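Local atomic coordinates of single domain haemoglobin (Campylobacter jejuni, PDB entry 2WY4), a protein that binds a haem, with cyanide bound in this crystal structure, and probably serves in oxygen binding and nitric oxide detoxification as a single-domain bacterial globin. Residues 5-16 and 114-122; 74-85 and 129-138. All blocks are in the same frame, centred on the assembly; numbering follows the deposited sequence.

Overall arrangement
Both contacts use helix 113-139, the last helix of this all-helical globin, and they sit on successive parts of it. In contact 1 its early turns, 114-122, cross the first turns of helix 4-34; in contact 2 its later turns, 129-138, pack on 74-85, which carries the axial ligand of the haem iron. The contact centres lie 23 Å apart and the nearest atoms about 8 Å, without touching. Contact 1 lies away from the haem pocket, the Trp119 side chain about 9 Å from the haem. Contact 2 forms the proximal wall of the pocket, where the His84 side chain coordinates the iron, with the bound cyanide about 4 Å from that side chain.

Contact 1 of 2, residues 5-16 and 114-122; sequences QIQIIKDCVPIL and ATLKAWEVA
A mostly apolar helix-helix crossing, fastened by one N-H...S hydrogen bond, joins the start of helix 4-34 to the early turns of helix 113-139. The short axes pass 9.2 Å apart at 94°, close to perpendicular, with Gln5 near Ala118 and Ile8 near Thr115. The close approach falls at the small Ala118, whose CB meets Ile8 CG2 at 3.8 Å. This is the crossing of first and last helices, A and H, in the globin fold. Trp119 starts away from residues 5-16, but its indole swings back to meet them. Ile9 CD1 stands over the five-membered ring, 3.6 Å from its centroid in a CH-pi contact; with chi2 at -54° the chain bends to bring that methyl there. In the plane of the same indole, Trp119 NE1 donates to Cys12 SG at 3.4 Å, nearly straight at 169°, so the ring is held at both face and edge. Leu16 CD1 reaches the benzo side at Trp119 CZ2, while Ile60, Leu102 and Ile105 also pack on Trp119. At the outer end the Gln5 amide lies across Val121, and two waters tie it to the other helix: one links Gln5 NE2 to Ala114 O, the other Gln5 OE1 to Ala118 O.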
loop_
_atom_site.group_PDB
_atom_site.type_symbol
_atom_site.label_atom_id
_atom_site.label_comp_id
_atom_site.label_asym_id
_atom_site.label_seq_id
_atom_site.Cartn_x
_atom_site.Cartn_y
_atom_site.Cartn_z
ATOM N N GLN A 5 15.867 -7.752 7.132
ATOM C CA GLN A 5 14.795 -6.959 6.517
ATOM C C GLN A 5 13.439 -7.667 6.553
ATOM O O GLN A 5 12.423 -7.029 6.789
ATOM C CB GLN A 5 15.099 -6.610 5.070
ATOM C CG GLN A 5 15.987 -5.421 4.925
ATOM C CD GLN A 5 15.915 -4.751 3.587
ATOM O OE1 GLN A 5 15.318 -5.276 2.642
ATOM N NE2 GLN A 5 16.527 -3.565 3.497
ATOM N N ILE A 6 13.434 -8.968 6.305
ATOM C CA ILE A 6 12.187 -9.733 6.385
ATOM C C ILE A 6 11.618 -9.631 7.789
ATOM O O ILE A 6 10.431 -9.401 7.968
ATOM C CB ILE A 6 12.432 -11.215 6.000
ATOM C CG1 ILE A 6 12.719 -11.336 4.509
ATOM C CG2 ILE A 6 11.234 -12.086 6.368
ATOM C CD1 ILE A 6 13.284 -12.672 4.090
ATOM N N GLN A 7 12.469 -9.823 8.785
ATOM C CA GLN A 7 12.006 -9.788 10.156
ATOM C C GLN A 7 11.477 -8.415 10.543
ATOM O O GLN A 7 10.496 -8.313 11.272
ATOM C CB GLN A 7 13.072 -10.272 11.130
ATOM C CG GLN A 7 12.558 -10.348 12.563
ATOM C CD GLN A 7 11.563 -11.449 12.715
ATOM O OE1 GLN A 7 11.884 -12.614 12.468
ATOM N NE2 GLN A 7 10.348 -11.104 13.107
ATOM N N ILE A 8 12.109 -7.345 10.072
ATOM C CA ILE A 8 11.618 -6.009 10.345
ATOM C C ILE A 8 10.204 -5.869 9.794
ATOM O O ILE A 8 9.322 -5.346 10.479
ATOM C CB ILE A 8 12.533 -4.960 9.717
ATOM C CG1 ILE A 8 13.756 -4.780 10.603
ATOM C CG2 ILE A 8 11.827 -3.610 9.615
ATOM C CD1 ILE A 8 14.900 -3.906 9.966
ATOM N N ILE A 9 9.974 -6.314 8.562
ATOM C CA ILE A 9 8.626 -6.230 8.014
ATOM C C ILE A 9 7.648 -7.035 8.863
ATOM O O ILE A 9 6.572 -6.538 9.183
ATOM C CB ILE A 9 8.612 -6.635 6.522
ATOM C CG1 ILE A 9 9.426 -5.645 5.680
ATOM C CG2 ILE A 9 7.165 -6.749 5.990
ATOM C CD1 ILE A 9 9.052 -4.220 5.809
ATOM N N LYS A 10 8.000 -8.253 9.261
ATOM C CA LYS A 10 7.120 -9.037 10.149
ATOM C C LYS A 10 6.872 -8.315 11.467
ATOM O O LYS A 10 5.747 -8.350 11.991
ATOM C CB LYS A 10 7.705 -10.425 10.428
ATOM C CG LYS A 10 7.882 -11.286 9.205
ATOM C CD LYS A 10 6.611 -11.448 8.419
ATOM C CE LYS A 10 6.759 -12.544 7.370
ATOM N NZ LYS A 10 5.571 -12.610 6.496
ATOM N N ASP A 11 7.884 -7.666 12.021
ATOM C CA ASP A 11 7.773 -6.962 13.286
ATOM C C ASP A 11 6.761 -5.840 13.177
ATOM O O ASP A 11 6.193 -5.405 14.159
ATOM C CB ASP A 11 9.121 -6.331 13.693
ATOM C CG ASP A 11 10.176 -7.337 14.121
ATOM O OD1 ASP A 11 9.892 -8.514 14.400
ATOM O OD2 ASP A 11 11.355 -6.965 14.228
ATOM N N CYS A 12 6.562 -5.355 11.968
ATOM C CA CYS A 12 5.632 -4.262 11.731
ATOM C C CYS A 12 4.189 -4.713 11.607
ATOM O O CYS A 12 3.287 -3.873 11.694
ATOM C CB CYS A 12 6.051 -3.447 10.507
ATOM S SG CYS A 12 7.556 -2.473 10.814
ATOM N N VAL A 13 3.948 -6.016 11.414
ATOM C CA VAL A 13 2.569 -6.519 11.378
ATOM C C VAL A 13 1.724 -6.053 12.594
ATOM O O VAL A 13 0.668 -5.467 12.429
ATOM C CB VAL A 13 2.507 -8.026 11.135
ATOM C CG1 VAL A 13 1.079 -8.548 11.346
ATOM C CG2 VAL A 13 2.951 -8.340 9.734
ATOM N N PRO A 14 2.173 -6.299 13.811
ATOM C CA PRO A 14 1.411 -5.836 14.974
ATOM C C PRO A 14 1.177 -4.338 15.023
ATOM O O PRO A 14 0.134 -3.866 15.491
ATOM C CB PRO A 14 2.280 -6.271 16.168
ATOM C CG PRO A 14 3.260 -7.202 15.653
ATOM C CD PRO A 14 3.340 -7.080 14.209
ATOM N N ILE A 15 2.154 -3.574 14.548
ATOM C CA ILE A 15 2.028 -2.133 14.551
ATOM C C ILE A 15 0.893 -1.719 13.645
ATOM O O ILE A 15 0.105 -0.831 13.954
ATOM C CB ILE A 15 3.365 -1.486 14.079
ATOM C CG1 ILE A 15 4.483 -1.829 15.073
ATOM C CG2 ILE A 15 3.203 0.014 13.882
ATOM C CD1 ILE A 15 5.883 -1.292 14.642
ATOM N N LEU A 16 0.811 -2.389 12.508
ATOM C CA LEU A 16 -0.236 -2.138 11.553
ATOM C C LEU A 16 -1.581 -2.699 12.033
ATOM O O LEU A 16 -2.628 -2.138 11.717
ATOM C CB LEU A 16 0.116 -2.754 10.201
ATOM C CG LEU A 16 1.319 -2.239 9.420
ATOM C CD1 LEU A 16 1.789 -3.238 8.372
ATOM C CD2 LEU A 16 0.908 -0.989 8.748
ATOM N N ALA A 114 16.935 1.567 9.325
ATOM C CA ALA A 114 16.819 0.207 8.854
ATOM C C ALA A 114 15.365 -0.116 8.534
ATOM O O ALA A 114 15.085 -0.793 7.561
ATOM C CB ALA A 114 17.376 -0.784 9.883
ATOM N N THR A 115 14.457 0.372 9.371
ATOM C CA THR A 115 13.021 0.098 9.149
ATOM C C THR A 115 12.525 0.828 7.913
ATOM O O THR A 115 11.820 0.273 7.077
ATOM C CB THR A 115 12.210 0.447 10.380
ATOM O OG1 THR A 115 12.631 -0.396 11.455
ATOM C CG2 THR A 115 10.745 0.094 10.174
ATOM N N LEU A 116 12.916 2.089 7.784
ATOM C CA LEU A 116 12.544 2.831 6.592
ATOM C C LEU A 116 13.051 2.143 5.316
ATOM O O LEU A 116 12.330 2.011 4.330
ATOM C CB LEU A 116 13.105 4.251 6.653
ATOM C CG LEU A 116 12.322 5.345 7.313
ATOM C CD1 LEU A 116 13.026 6.675 7.129
ATOM C CD2 LEU A 116 10.902 5.410 6.734
ATOM N N LYS A 117 14.324 1.745 5.326
ATOM C CA LYS A 117 14.923 1.036 4.193
ATOM C C LYS A 117 14.161 -0.256 3.884
ATOM O O LYS A 117 13.865 -0.603 2.724
ATOM C CB LYS A 117 16.401 0.737 4.506
ATOM C CG LYS A 117 17.228 0.287 3.324
ATOM C CD LYS A 117 17.187 1.315 2.192
ATOM C CE LYS A 117 18.539 1.493 1.499
ATOM N NZ LYS A 117 19.320 2.529 2.197
ATOM N N ALA A 118 13.783 -0.960 4.945
ATOM C CA ALA A 118 13.110 -2.215 4.754
ATOM C C ALA A 118 11.759 -1.964 4.062
ATOM O O ALA A 118 11.380 -2.723 3.185
ATOM C CB ALA A 118 12.961 -2.953 6.086
ATOM N N TRP A 119 11.066 -0.890 4.439
ATOM C CA TRP A 119 9.768 -0.585 3.801
ATOM C C TRP A 119 9.931 -0.064 2.387
ATOM O O TRP A 119 9.101 -0.313 1.520
ATOM C CB TRP A 119 8.994 0.430 4.664
ATOM C CG TRP A 119 8.165 -0.302 5.716
ATOM C CD1 TRP A 119 8.446 -0.483 7.050
ATOM C CD2 TRP A 119 7.005 -1.091 5.454
ATOM N NE1 TRP A 119 7.486 -1.283 7.637
ATOM C CE2 TRP A 119 6.613 -1.690 6.665
ATOM C CE3 TRP A 119 6.257 -1.358 4.305
ATOM C CZ2 TRP A 119 5.475 -2.477 6.766
ATOM C CZ3 TRP A 119 5.143 -2.148 4.407
ATOM C CH2 TRP A 119 4.783 -2.718 5.616
ATOM N N GLU A 120 11.029 0.646 2.134
ATOM C CA GLU A 120 11.288 1.131 0.777
ATOM C C GLU A 120 11.455 -0.075 -0.151
ATOM O O GLU A 120 10.881 -0.149 -1.244
ATOM C CB GLU A 120 12.568 1.967 0.704
ATOM C CG GLU A 120 12.525 3.242 1.500
ATOM C CD GLU A 120 13.757 4.098 1.261
ATOM O OE1 GLU A 120 14.735 3.586 0.671
ATOM O OE2 GLU A 120 13.730 5.275 1.653
ATOM N N VAL A 121 12.253 -1.038 0.302
ATOM C CA VAL A 121 12.477 -2.253 -0.462
ATOM C C VAL A 121 11.189 -3.095 -0.628
ATOM O O VAL A 121 10.860 -3.567 -1.734
ATOM C CB VAL A 121 13.595 -3.077 0.205
ATOM C CG1 VAL A 121 13.768 -4.401 -0.455
ATOM C CG2 VAL A 121 14.931 -2.316 0.155
ATOM N N ALA A 122 10.487 -3.306 0.472
ATOM C CA ALA A 122 9.267 -4.090 0.433
ATOM C C ALA A 122 8.261 -3.450 -0.487
ATOM O O ALA A 122 7.609 -4.148 -1.246
ATOM C CB ALA A 122 8.668 -4.239 1.808
HETATM O O HOH W 1 16.821 -2.550 6.294
HETATM O O HOH W 2 12.214 -5.435 2.895
#

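Contact 2 of 2, residues 74-85 and 129-138; sequences RSFVDKVAITHV and FYIDIEKKLY. With HEM (protoporphyrin IX containing Fe), chain B.
Helical segments 74-85 and 129-138 cross at 58° with their short axes 9.5 Å apart, and Ala81 and Glu134 bring their CA atoms to 5.6 Å. This is the packing of the proximal helix, globin F, against the end of helix H, and two knobs from the latter enter holes in the former. Tyr130 fits among Phe76, Val77, Val80 and His84: Val77 CG1 lies over the centre of its ring, the haem vinyl atom CBB covers the opposite face toward the rim, and Val80 CG1 touches the edge at Tyr130 CE2. Ile133 enters among Arg74, Val77, Asp78 and Ala81, its CD1 against one face of the Arg74 guanidinium, whose NE is paired with Glu71. Farther along, Val85 places CG1 over the Tyr138 ring, 4.0 Å from its centroid, and Tyr138 OH is hydrogen-bonded to Val89 O.

His84 NE2 binds the haem iron at 2.1 Å, while its ND1 donates to Glu134 OE2 at 2.7 Å (157°). The carboxylate is met on its syn side but from out of its plane, and stands almost perpendicular to the imidazole, at 84°. With CG beside the backbone N and the chain extended beyond, Glu134 reaches the ring; its OE1 is hydrogen-bonded to Tyr94 OH. Thr83 OG1 donates to haem propionate O2A at 2.7 Å. Iron on one side and carboxylate on the other fix the imidazole's rotation, and the bond probably gives it partial imidazolate character, making the proximal ligand a stronger electron donor, as in peroxidases.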
loop_
_atom_site.group_PDB
_atom_site.type_symbol
_atom_site.label_atom_id
_atom_site.label_comp_id
_atom_site.label_asym_id
_atom_site.label_seq_id
_atom_site.Cartn_x
_atom_site.Cartn_y
_atom_site.Cartn_z
ATOM N N ARG A 74 -1.809 -13.984 -4.004
ATOM C CA ARG A 74 -2.312 -13.828 -5.360
ATOM C C ARG A 74 -3.851 -13.741 -5.435
ATOM O O ARG A 74 -4.421 -12.889 -6.144
ATOM C CB ARG A 74 -1.787 -14.929 -6.275
ATOM C CG ARG A 74 -2.261 -14.790 -7.727
ATOM C CD ARG A 74 -1.587 -15.747 -8.672
ATOM N NE ARG A 74 -0.256 -15.256 -8.973
ATOM C CZ ARG A 74 0.011 -14.332 -9.887
ATOM N NH1 ARG A 74 -0.966 -13.793 -10.606
ATOM N NH2 ARG A 74 1.261 -13.947 -10.057
ATOM N N SER A 75 -4.542 -14.671 -4.776
ATOM C CA SER A 75 -6.010 -14.639 -4.869
ATOM C C SER A 75 -6.587 -13.338 -4.289
ATOM O O SER A 75 -7.651 -12.903 -4.701
ATOM C CB SER A 75 -6.688 -15.848 -4.219
ATOM O OG SER A 75 -6.470 -15.855 -2.827
ATOM N N PHE A 76 -5.849 -12.678 -3.397
ATOM C CA PHE A 76 -6.289 -11.411 -2.829
ATOM C C PHE A 76 -6.041 -10.285 -3.845
ATOM O O PHE A 76 -6.912 -9.504 -4.191
ATOM C CB PHE A 76 -5.545 -11.092 -1.517
ATOM C CG PHE A 76 -5.851 -9.727 -0.972
ATOM C CD1 PHE A 76 -7.058 -9.468 -0.401
ATOM C CD2 PHE A 76 -4.926 -8.695 -1.072
ATOM C CE1 PHE A 76 -7.364 -8.229 0.060
ATOM C CE2 PHE A 76 -5.234 -7.453 -0.576
ATOM C CZ PHE A 76 -6.454 -7.213 -0.026
ATOM N N VAL A 77 -4.817 -10.222 -4.328
ATOM C CA VAL A 77 -4.433 -9.137 -5.207
ATOM C C VAL A 77 -5.199 -9.158 -6.518
ATOM O O VAL A 77 -5.558 -8.107 -7.049
ATOM C CB VAL A 77 -2.919 -9.139 -5.447
ATOM C CG1 VAL A 77 -2.514 -8.141 -6.541
ATOM C CG2 VAL A 77 -2.202 -8.812 -4.167
ATOM N N ASP A 78 -5.485 -10.361 -6.999
ATOM C CA ASP A 78 -6.299 -10.543 -8.210
ATOM C C ASP A 78 -7.572 -9.762 -8.171
ATOM O O ASP A 78 -8.075 -9.290 -9.204
ATOM C CB ASP A 78 -6.788 -12.002 -8.322
ATOM C CG ASP A 78 -5.830 -12.851 -9.018
ATOM O OD1 ASP A 78 -4.837 -12.281 -9.544
ATOM O OD2 ASP A 78 -5.964 -14.079 -9.111
ATOM N N LYS A 79 -8.154 -9.709 -6.983
ATOM C CA LYS A 79 -9.426 -9.026 -6.814
ATOM C C LYS A 79 -9.252 -7.531 -6.706
ATOM O O LYS A 79 -10.061 -6.773 -7.269
ATOM C CB LYS A 79 -10.161 -9.530 -5.586
ATOM C CG LYS A 79 -10.323 -11.026 -5.540
ATOM C CD LYS A 79 -10.769 -11.587 -6.878
ATOM C CE LYS A 79 -10.904 -13.095 -6.836
ATOM N NZ LYS A 79 -9.581 -13.816 -6.672
ATOM N N VAL A 80 -8.211 -7.091 -5.999
ATOM C CA VAL A 80 -7.956 -5.663 -5.905
ATOM C C VAL A 80 -7.637 -5.113 -7.309
ATOM O O VAL A 80 -8.084 -4.040 -7.666
ATOM C CB VAL A 80 -6.775 -5.336 -4.991
ATOM C CG1 VAL A 80 -6.526 -3.847 -4.991
ATOM C CG2 VAL A 80 -7.038 -5.844 -3.561
ATOM N N ALA A 81 -6.915 -5.893 -8.115
ATOM C CA ALA A 81 -6.558 -5.476 -9.469
ATOM C C ALA A 81 -7.771 -5.070 -10.295
ATOM O O ALA A 81 -7.649 -4.230 -11.197
ATOM C CB ALA A 81 -5.870 -6.584 -10.126
ATOM N N ILE A 82 -8.933 -5.682 -10.047
ATOM C CA ILE A 82 -10.104 -5.344 -10.820
ATOM C C ILE A 82 -10.501 -3.902 -10.547
ATOM O O ILE A 82 -10.830 -3.130 -11.456
ATOM C CB ILE A 82 -11.253 -6.271 -10.454
ATOM C CG1 ILE A 82 -10.933 -7.708 -10.877
ATOM C CG2 ILE A 82 -12.566 -5.810 -11.086
ATOM C CD1 ILE A 82 -11.877 -8.712 -10.216
ATOM N N THR A 83 -10.443 -3.513 -9.287
ATOM C CA THR A 83 -10.777 -2.137 -8.938
ATOM C C THR A 83 -9.789 -1.169 -9.561
ATOM O O THR A 83 -10.160 -0.186 -10.208
ATOM C CB THR A 83 -10.730 -1.983 -7.421
ATOM O OG1 THR A 83 -11.805 -2.739 -6.863
ATOM C CG2 THR A 83 -10.931 -0.535 -6.994
ATOM N N HIS A 84 -8.518 -1.480 -9.401
ATOM C CA HIS A 84 -7.469 -0.615 -9.921
ATOM C C HIS A 84 -7.557 -0.440 -11.442
ATOM O O HIS A 84 -7.509 0.683 -11.938
ATOM C CB HIS A 84 -6.126 -1.214 -9.551
ATOM C CG HIS A 84 -5.709 -0.975 -8.129
ATOM N ND1 HIS A 84 -4.592 -1.570 -7.573
ATOM C CD2 HIS A 84 -6.243 -0.198 -7.157
ATOM C CE1 HIS A 84 -4.439 -1.137 -6.330
ATOM N NE2 HIS A 84 -5.443 -0.321 -6.049
ATOM N N VAL A 85 -7.652 -1.550 -12.174
ATOM C CA VAL A 85 -7.745 -1.438 -13.630
ATOM C C VAL A 85 -9.014 -0.684 -14.042
ATOM O O VAL A 85 -8.960 0.205 -14.906
ATOM C CB VAL A 85 -7.617 -2.811 -14.290
ATOM C CG1 VAL A 85 -7.991 -2.734 -15.763
ATOM C CG2 VAL A 85 -6.163 -3.313 -14.103
ATOM N N PHE A 129 4.419 -6.648 -7.786
ATOM C CA PHE A 129 3.430 -7.725 -7.818
ATOM C C PHE A 129 2.060 -7.241 -8.313
ATOM O O PHE A 129 1.439 -7.902 -9.166
ATOM C CB PHE A 129 3.324 -8.347 -6.430
ATOM C CG PHE A 129 2.580 -9.646 -6.388
ATOM C CD1 PHE A 129 3.129 -10.799 -6.882
ATOM C CD2 PHE A 129 1.308 -9.695 -5.856
ATOM C CE1 PHE A 129 2.448 -11.998 -6.822
ATOM C CE2 PHE A 129 0.594 -10.884 -5.826
ATOM C CZ PHE A 129 1.160 -12.027 -6.311
ATOM N N TYR A 130 1.600 -6.100 -7.809
ATOM C CA TYR A 130 0.332 -5.530 -8.258
ATOM C C TYR A 130 0.411 -5.088 -9.722
ATOM O O TYR A 130 -0.466 -5.412 -10.546
ATOM C CB TYR A 130 -0.051 -4.318 -7.416
ATOM C CG TYR A 130 -0.788 -4.616 -6.130
ATOM C CD1 TYR A 130 -0.133 -5.151 -5.049
ATOM C CD2 TYR A 130 -2.154 -4.336 -6.011
ATOM C CE1 TYR A 130 -0.793 -5.415 -3.873
ATOM C CE2 TYR A 130 -2.818 -4.618 -4.852
ATOM C CZ TYR A 130 -2.160 -5.154 -3.776
ATOM O OH TYR A 130 -2.902 -5.426 -2.648
ATOM N N ILE A 131 1.482 -4.366 -10.063
ATOM C CA ILE A 131 1.664 -3.864 -11.433
ATOM C C ILE A 131 1.614 -4.989 -12.457
ATOM O O ILE A 131 0.969 -4.862 -13.505
ATOM C CB ILE A 131 3.009 -3.104 -11.550
ATOM C CG1 ILE A 131 2.951 -1.762 -10.800
ATOM C CG2 ILE A 131 3.366 -2.819 -13.008
ATOM C CD1 ILE A 131 4.331 -1.140 -10.530
ATOM N N ASP A 132 2.301 -6.081 -12.164
ATOM C CA ASP A 132 2.384 -7.177 -13.139
ATOM C C ASP A 132 1.036 -7.841 -13.374
ATOM O O ASP A 132 0.678 -8.187 -14.515
ATOM C CB ASP A 132 3.431 -8.233 -12.746
ATOM C CG ASP A 132 4.885 -7.731 -12.874
ATOM O OD1 ASP A 132 5.138 -6.655 -13.470
ATOM O OD2 ASP A 132 5.838 -8.342 -12.354
ATOM N N ILE A 133 0.261 -8.013 -12.309
ATOM C CA ILE A 133 -1.071 -8.595 -12.431
ATOM C C ILE A 133 -1.995 -7.647 -13.217
ATOM O O ILE A 133 -2.733 -8.081 -14.116
ATOM C CB ILE A 133 -1.657 -8.924 -11.020
ATOM C CG1 ILE A 133 -0.997 -10.181 -10.472
ATOM C CG2 ILE A 133 -3.162 -9.103 -11.029
ATOM C CD1 ILE A 133 -1.341 -10.520 -9.060
ATOM N N GLU A 134 -1.920 -6.356 -12.890
ATOM C CA GLU A 134 -2.710 -5.351 -13.554
ATOM C C GLU A 134 -2.319 -5.185 -15.031
ATOM O O GLU A 134 -3.176 -5.005 -15.890
ATOM C CB GLU A 134 -2.659 -4.044 -12.750
ATOM C CG GLU A 134 -3.476 -4.204 -11.460
ATOM C CD GLU A 134 -3.178 -3.192 -10.368
ATOM O OE1 GLU A 134 -2.611 -2.113 -10.670
ATOM O OE2 GLU A 134 -3.549 -3.458 -9.199
ATOM N N LYS A 135 -1.029 -5.269 -15.320
ATOM C CA LYS A 135 -0.566 -5.173 -16.704
ATOM C C LYS A 135 -1.233 -6.245 -17.535
ATOM O O LYS A 135 -1.687 -5.977 -18.654
ATOM C CB LYS A 135 0.956 -5.295 -16.775
ATOM C CG LYS A 135 1.692 -3.989 -16.677
ATOM C CD LYS A 135 3.204 -4.203 -16.761
ATOM C CE LYS A 135 3.627 -4.749 -18.110
ATOM N NZ LYS A 135 5.125 -4.774 -18.261
ATOM N N LYS A 136 -1.290 -7.466 -17.002
ATOM C CA LYS A 136 -1.967 -8.556 -17.692
ATOM C C LYS A 136 -3.422 -8.214 -17.916
ATOM O O LYS A 136 -3.961 -8.476 -18.986
ATOM C CB LYS A 136 -1.864 -9.873 -16.922
ATOM C CG LYS A 136 -0.535 -10.563 -17.073
ATOM C CD LYS A 136 -0.614 -12.016 -16.617
ATOM C CE LYS A 136 0.758 -12.577 -16.257
ATOM N NZ LYS A 136 1.737 -12.571 -17.385
ATOM N N LEU A 137 -4.087 -7.636 -16.916
ATOM C CA LEU A 137 -5.492 -7.271 -17.105
ATOM C C LEU A 137 -5.679 -6.260 -18.200
ATOM O O LEU A 137 -6.590 -6.355 -19.000
ATOM C CB LEU A 137 -6.116 -6.717 -15.820
ATOM C CG LEU A 137 -6.647 -7.770 -14.888
ATOM C CD1 LEU A 137 -7.320 -7.056 -13.706
ATOM C CD2 LEU A 137 -7.631 -8.710 -15.586
ATOM N N TYR A 138 -4.806 -5.264 -18.240
ATOM C CA TYR A 138 -4.900 -4.254 -19.268
ATOM C C TYR A 138 -4.630 -4.842 -20.659
ATOM O O TYR A 138 -5.221 -4.419 -21.636
ATOM C CB TYR A 138 -3.869 -3.163 -19.017
ATOM C CG TYR A 138 -4.281 -2.084 -18.038
ATOM C CD1 TYR A 138 -5.349 -1.238 -18.318
ATOM C CD2 TYR A 138 -3.586 -1.894 -16.853
ATOM C CE1 TYR A 138 -5.718 -0.237 -17.451
ATOM C CE2 TYR A 138 -3.946 -0.864 -15.978
ATOM C CZ TYR A 138 -5.020 -0.058 -16.279
ATOM O OH TYR A 138 -5.409 0.946 -15.435
HETATM C CHA HEM B . -8.704 0.578 -3.986
HETATM C CHB HEM B . -4.790 -1.542 -2.165
HETATM C CHC HEM B . -2.032 1.160 -5.049
HETATM C CHD HEM B . -5.935 3.721 -6.378
HETATM C C1A HEM B . -7.916 -0.277 -3.312
HETATM C C2A HEM B . -8.336 -1.305 -2.408
HETATM C C3A HEM B . -7.253 -1.899 -1.874
HETATM C C4A HEM B . -6.108 -1.222 -2.453
HETATM C CMA HEM B . -7.240 -3.065 -0.875
HETATM C CAA HEM B . -9.815 -1.662 -2.122
HETATM C CBA HEM B . -10.517 -2.200 -3.371
HETATM C CGA HEM B . -10.564 -3.682 -3.556
HETATM O O1A HEM B . -10.306 -4.441 -2.584
HETATM O O2A HEM B . -10.934 -4.111 -4.706
HETATM C C1B HEM B . -3.702 -0.968 -2.768
HETATM C C2B HEM B . -2.351 -1.336 -2.539
HETATM C C3B HEM B . -1.583 -0.586 -3.347
HETATM C C4B HEM B . -2.430 0.270 -4.101
HETATM C CMB HEM B . -1.887 -2.340 -1.492
HETATM C CAB HEM B . -0.055 -0.532 -3.477
HETATM C CBB HEM B . 0.682 -1.628 -3.518
HETATM C C1C HEM B . -2.822 2.066 -5.717
HETATM C C2C HEM B . -2.447 3.028 -6.692
HETATM C C3C HEM B . -3.522 3.716 -7.014
HETATM C C4C HEM B . -4.642 3.253 -6.236
HETATM C CMC HEM B . -1.038 3.154 -7.292
HETATM C CAC HEM B . -3.581 4.849 -8.025
HETATM C CBC HEM B . -3.972 6.064 -7.620
HETATM C C1D HEM B . -7.031 3.073 -5.842
HETATM C C2D HEM B . -8.351 3.540 -6.030
HETATM C C3D HEM B . -9.244 2.592 -5.313
HETATM C C4D HEM B . -8.354 1.623 -4.764
HETATM C CMD HEM B . -8.769 4.757 -6.826
HETATM C CAD HEM B . -10.755 2.639 -5.162
HETATM C CBD HEM B . -11.080 3.109 -3.747
HETATM C CGD HEM B . -12.512 3.506 -3.549
HETATM O O1D HEM B . -12.728 4.565 -2.947
HETATM O O2D HEM B . -13.401 2.723 -3.980
HETATM N NA HEM B . -6.538 -0.224 -3.330
HETATM N NB HEM B . -3.732 0.003 -3.736
HETATM N NC HEM B . -4.175 2.218 -5.453
HETATM N ND HEM B . -7.041 1.933 -5.073
HETATM FE FE HEM B . -5.380 0.968 -4.407
#